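PDB 6QK4: membrane-bound lytic murein transglycosylase A from Burkholderia pseudomallei, which probably cleaves the beta-1,4 linkage between N-acetylmuramic acid and N-acetylglucosamine in peptidoglycan, forming a 1,6-anhydro bond in the muramic acid. Local coordinates for residues A[183-189]-A[239-245]. Sequence-based numbering, arbitrary orientation.
Sequences MRVGYGG and FVFFREM
Backbone hydrogen bonds tie these two extended strands into an antiparallel pair. Gly-186 and Arg-243 bond both ways, Gly-186 N to Arg-243 O at 2.8 Å and Arg-243 N to Gly-186 O at 2.9 Å, with non-hydrogen-bonded pairs Val-185/Glu-244 and Tyr-187/Phe-242 on either side. Met-245 N reaches Arg-184 O (2.9 Å), and a water bridges Arg-184 N and Met-245 O, 2.9 Å from each. Past Tyr-187 a beta bulge shifts the register by one residue: Gly-188 N gives a bent bond to Phe-241 O (2.9 Å), while Phe-241 N donates to Gly-189 O (2.8 Å). Glycines suit this course: a CB on Gly-188 would clash with Phe-242, and Gly-189 has a positive phi of 114°. The strands twist strongly: the N-to-C directions of 183-189 and 240-244 lie 129° apart, and the axes of these short segments pass within 3.9 Å of each other.

Arg-243 extends from an off-rotamer chi1 of 97° to make a weak bond from NH1 to Tyr-187 O (3.1 Å). Met-245, mmm, curls over Gly-186, its CG 3.6 Å from Gly-186 N; a CB there would strike the sulfur. On the other face, the all-trans Met-183 puts CE 3.3 Å from Glu-244 CB, and Val-185 CG2 meets Phe-242 CD1 at 3.9 Å, both residues m.

All this belongs to the MltA-specific insert domain. Strand 173-177 flanks 182-190 on its other edge, and Phe-242 bonds through its backbone to Tyr-126, which is consistent with the sheet curling into a small barrel. Val-185 and Phe-242 pack on Leu-155 of strand 154-158 and Leu-167 of helix 161-170; Phe-241 meets Trp-128 edge-to-face and touches Leu-144 of helix 141-147.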
ATOM      1  N   MET A 183     -17.621   4.647   0.533  1.00 37.22           N
ATOM      2  CA  MET A 183     -17.299   5.899  -0.134  1.00 35.40           C
ATOM      3  C   MET A 183     -15.798   5.967  -0.344  1.00 39.85           C
ATOM      4  O   MET A 183     -15.044   5.906   0.633  1.00 38.85           O
ATOM      5  CB  MET A 183     -17.761   7.078   0.718  1.00 37.57           C
ATOM      6  CG  MET A 183     -17.496   8.373   0.066  1.00 42.09           C
ATOM      7  SD  MET A 183     -17.772   9.770   1.154  1.00 49.54           S
ATOM      8  CE  MET A 183     -17.203  10.977   0.045  1.00 52.38           C
ATOM      9  N   ARG A 184     -15.354   6.113  -1.595  1.00 36.58           N
ATOM     10  CA  ARG A 184     -13.930   6.348  -1.846  1.00 38.87           C
ATOM     11  C   ARG A 184     -13.649   7.848  -1.848  1.00 33.17           C
ATOM     12  O   ARG A 184     -14.393   8.630  -2.441  1.00 35.05           O
ATOM     13  CB  ARG A 184     -13.486   5.714  -3.168  1.00 45.52           C
ATOM     14  CG  ARG A 184     -13.855   4.259  -3.201  1.00 54.91           C
ATOM     15  CD  ARG A 184     -12.780   3.320  -3.765  1.00 65.49           C
ATOM     16  NE  ARG A 184     -13.041   1.904  -3.427  1.00 70.54           N
ATOM     17  CZ  ARG A 184     -14.197   1.263  -3.633  1.00 74.03           C
ATOM     18  NH1 ARG A 184     -15.231   1.879  -4.210  1.00 74.55           N
ATOM     19  NH2 ARG A 184     -14.319  -0.008  -3.285  1.00 75.45           N
ATOM     20  N   VAL A 185     -12.596   8.252  -1.156  1.00 31.70           N
ATOM     21  CA  VAL A 185     -12.222   9.659  -1.112  1.00 29.84           C
ATOM     22  C   VAL A 185     -10.829   9.783  -1.691  1.00 33.06           C
ATOM     23  O   VAL A 185     -10.009   8.873  -1.536  1.00 33.20           O
ATOM     24  CB  VAL A 185     -12.271  10.220   0.314  1.00 34.80           C
ATOM     25  CG1 VAL A 185     -13.676  10.124   0.898  1.00 34.63           C
ATOM     26  CG2 VAL A 185     -11.233   9.550   1.227  1.00 35.26           C
ATOM     27  N   GLY A 186     -10.581  10.896  -2.387  1.00 33.85           N
ATOM     28  CA  GLY A 186      -9.277  11.207  -2.936  1.00 33.44           C
ATOM     29  C   GLY A 186      -8.880  12.645  -2.652  1.00 35.72           C
ATOM     30  O   GLY A 186      -9.575  13.351  -1.908  1.00 33.21           O
ATOM     31  N   TYR A 187      -7.773  13.084  -3.238  1.00 39.39           N
ATOM     32  CA  TYR A 187      -7.105  14.305  -2.807  1.00 41.28           C
ATOM     33  C   TYR A 187      -7.886  15.516  -3.292  1.00 38.84           C
ATOM     34  O   TYR A 187      -8.277  15.584  -4.453  1.00 41.45           O
ATOM     35  CB  TYR A 187      -5.667  14.325  -3.327  1.00 48.15           C
ATOM     36  CG  TYR A 187      -4.886  15.604  -3.058  1.00 55.65           C
ATOM     37  CD1 TYR A 187      -4.142  15.774  -1.869  1.00 58.57           C
ATOM     38  CD2 TYR A 187      -4.890  16.653  -3.989  1.00 58.64           C
ATOM     39  CE1 TYR A 187      -3.419  16.948  -1.632  1.00 60.25           C
ATOM     40  CE2 TYR A 187      -4.169  17.841  -3.754  1.00 60.14           C
ATOM     41  CZ  TYR A 187      -3.446  17.975  -2.582  1.00 62.06           C
ATOM     42  OH  TYR A 187      -2.738  19.134  -2.364  1.00 64.28           O
ATOM     43  N   GLY A 188      -8.141  16.448  -2.380  1.00 36.31           N
ATOM     44  CA  GLY A 188      -9.009  17.572  -2.635  1.00 38.47           C
ATOM     45  C   GLY A 188      -8.338  18.891  -2.333  1.00 44.74           C
ATOM     46  O   GLY A 188      -9.014  19.921  -2.331  1.00 48.68           O
ATOM     47  N   GLY A 189      -7.034  18.896  -2.080  1.00 45.67           N
ATOM     48  CA  GLY A 189      -6.319  20.138  -1.843  1.00 46.12           C
ATOM     49  C   GLY A 189      -5.786  20.230  -0.422  1.00 46.31           C
ATOM     50  O   GLY A 189      -6.020  19.364   0.423  1.00 40.76           O
ATOM     51  N   PHE A 239      -3.216  20.770   6.662  1.00 32.36           N
ATOM     52  CA  PHE A 239      -4.614  20.325   6.605  1.00 31.59           C
ATOM     53  C   PHE A 239      -4.976  19.904   5.182  1.00 36.92           C
ATOM     54  O   PHE A 239      -4.878  20.706   4.246  1.00 38.49           O
ATOM     55  CB  PHE A 239      -5.595  21.419   7.079  1.00 30.89           C
ATOM     56  CG  PHE A 239      -6.920  20.868   7.494  1.00 31.72           C
ATOM     57  CD1 PHE A 239      -7.094  20.376   8.794  1.00 30.47           C
ATOM     58  CD2 PHE A 239      -7.955  20.752   6.582  1.00 32.47           C
ATOM     59  CE1 PHE A 239      -8.328  19.833   9.173  1.00 28.70           C
ATOM     60  CE2 PHE A 239      -9.180  20.188   6.934  1.00 34.05           C
ATOM     61  CZ  PHE A 239      -9.354  19.712   8.234  1.00 31.52           C
ATOM     62  N   VAL A 240      -5.492  18.682   5.022  1.00 34.71           N
ATOM     63  CA  VAL A 240      -5.774  18.126   3.708  1.00 35.27           C
ATOM     64  C   VAL A 240      -7.274  17.974   3.532  1.00 30.93           C
ATOM     65  O   VAL A 240      -7.972  17.528   4.447  1.00 29.98           O
ATOM     66  CB  VAL A 240      -5.044  16.780   3.552  1.00 34.30           C
ATOM     67  CG1 VAL A 240      -5.461  16.035   2.268  1.00 35.83           C
ATOM     68  CG2 VAL A 240      -3.527  16.992   3.670  1.00 32.87           C
ATOM     69  N   PHE A 241      -7.766  18.353   2.351  1.00 31.25           N
ATOM     70  CA  PHE A 241      -9.160  18.265   1.968  1.00 32.20           C
ATOM     71  C   PHE A 241      -9.353  17.088   1.030  1.00 32.98           C
ATOM     72  O   PHE A 241      -8.393  16.537   0.495  1.00 35.28           O
ATOM     73  CB  PHE A 241      -9.611  19.538   1.274  1.00 31.71           C
ATOM     74  CG  PHE A 241      -9.434  20.758   2.124  1.00 32.78           C
ATOM     75  CD1 PHE A 241     -10.391  21.078   3.065  1.00 36.08           C
ATOM     76  CD2 PHE A 241      -8.287  21.527   2.014  1.00 37.18           C
ATOM     77  CE1 PHE A 241     -10.240  22.218   3.878  1.00 39.02           C
ATOM     78  CE2 PHE A 241      -8.115  22.647   2.805  1.00 40.33           C
ATOM     79  CZ  PHE A 241      -9.097  22.997   3.739  1.00 41.56           C
ATOM     80  N   PHE A 242     -10.608  16.723   0.833  1.00 33.54           N
ATOM     81  CA  PHE A 242     -10.944  15.510   0.094  1.00 34.31           C
ATOM     82  C   PHE A 242     -12.032  15.777  -0.936  1.00 35.15           C
ATOM     83  O   PHE A 242     -12.829  16.713  -0.819  1.00 33.76           O
ATOM     84  CB  PHE A 242     -11.432  14.404   1.041  1.00 33.84           C
ATOM     85  CG  PHE A 242     -10.385  13.963   2.002  1.00 30.98           C
ATOM     86  CD1 PHE A 242      -9.429  13.026   1.600  1.00 27.58           C
ATOM     87  CD2 PHE A 242     -10.316  14.488   3.279  1.00 29.97           C
ATOM     88  CE1 PHE A 242      -8.406  12.619   2.503  1.00 27.93           C
ATOM     89  CE2 PHE A 242      -9.313  14.092   4.194  1.00 28.43           C
ATOM     90  CZ  PHE A 242      -8.366  13.167   3.807  1.00 29.61           C
ATOM     91  N   ARG A 243     -12.066  14.906  -1.941  1.00 38.12           N
ATOM     92  CA  ARG A 243     -13.151  14.833  -2.897  1.00 43.39           C
ATOM     93  C   ARG A 243     -13.668  13.398  -2.905  1.00 41.38           C
ATOM     94  O   ARG A 243     -12.895  12.455  -2.707  1.00 37.55           O
ATOM     95  CB  ARG A 243     -12.668  15.293  -4.292  1.00 52.12           C
ATOM     96  CG  ARG A 243     -12.252  14.197  -5.258  1.00 61.44           C
ATOM     97  CD  ARG A 243     -11.682  14.795  -6.560  1.00 68.70           C
ATOM     98  NE  ARG A 243     -11.214  13.783  -7.516  1.00 73.04           N
ATOM     99  CZ  ARG A 243      -9.933  13.516  -7.761  1.00 74.53           C
ATOM    100  NH1 ARG A 243      -8.982  14.171  -7.108  1.00 75.87           N
ATOM    101  NH2 ARG A 243      -9.600  12.587  -8.651  1.00 74.50           N
ATOM    102  N   GLU A 244     -14.987  13.244  -3.065  1.00 42.49           N
ATOM    103  CA  GLU A 244     -15.573  11.926  -3.290  1.00 44.31           C
ATOM    104  C   GLU A 244     -15.262  11.463  -4.698  1.00 44.52           C
ATOM    105  O   GLU A 244     -15.398  12.225  -5.663  1.00 40.21           O
ATOM    106  CB  GLU A 244     -17.090  11.942  -3.108  1.00 48.31           C
ATOM    107  CG  GLU A 244     -17.738  10.570  -3.403  1.00 51.90           C
ATOM    108  CD  GLU A 244     -19.103  10.378  -2.730  1.00 56.15           C
ATOM    109  OE1 GLU A 244     -19.756  11.378  -2.380  1.00 57.62           O
ATOM    110  OE2 GLU A 244     -19.516   9.214  -2.530  1.00 57.44           O
ATOM    111  N   MET A 245     -14.867  10.185  -4.808  1.00 45.66           N
ATOM    112  CA  MET A 245     -14.442   9.525  -6.020  1.00 51.89           C
ATOM    113  C   MET A 245     -15.608   8.785  -6.675  1.00 59.84           C
ATOM    114  O   MET A 245     -16.559   8.363  -5.998  1.00 58.05           O
ATOM    115  CB  MET A 245     -13.305   8.547  -5.716  1.00 51.28           C
ATOM    116  CG  MET A 245     -12.022   9.191  -5.182  1.00 52.13           C
ATOM    117  SD  MET A 245     -11.392  10.516  -6.258  1.00 55.11           S
ATOM    118  CE  MET A 245     -10.510   9.534  -7.501  1.00 55.69           C
TER
HETATM  119  O   HOH W   1     -17.233   6.613  -3.768  1.00 41.75           O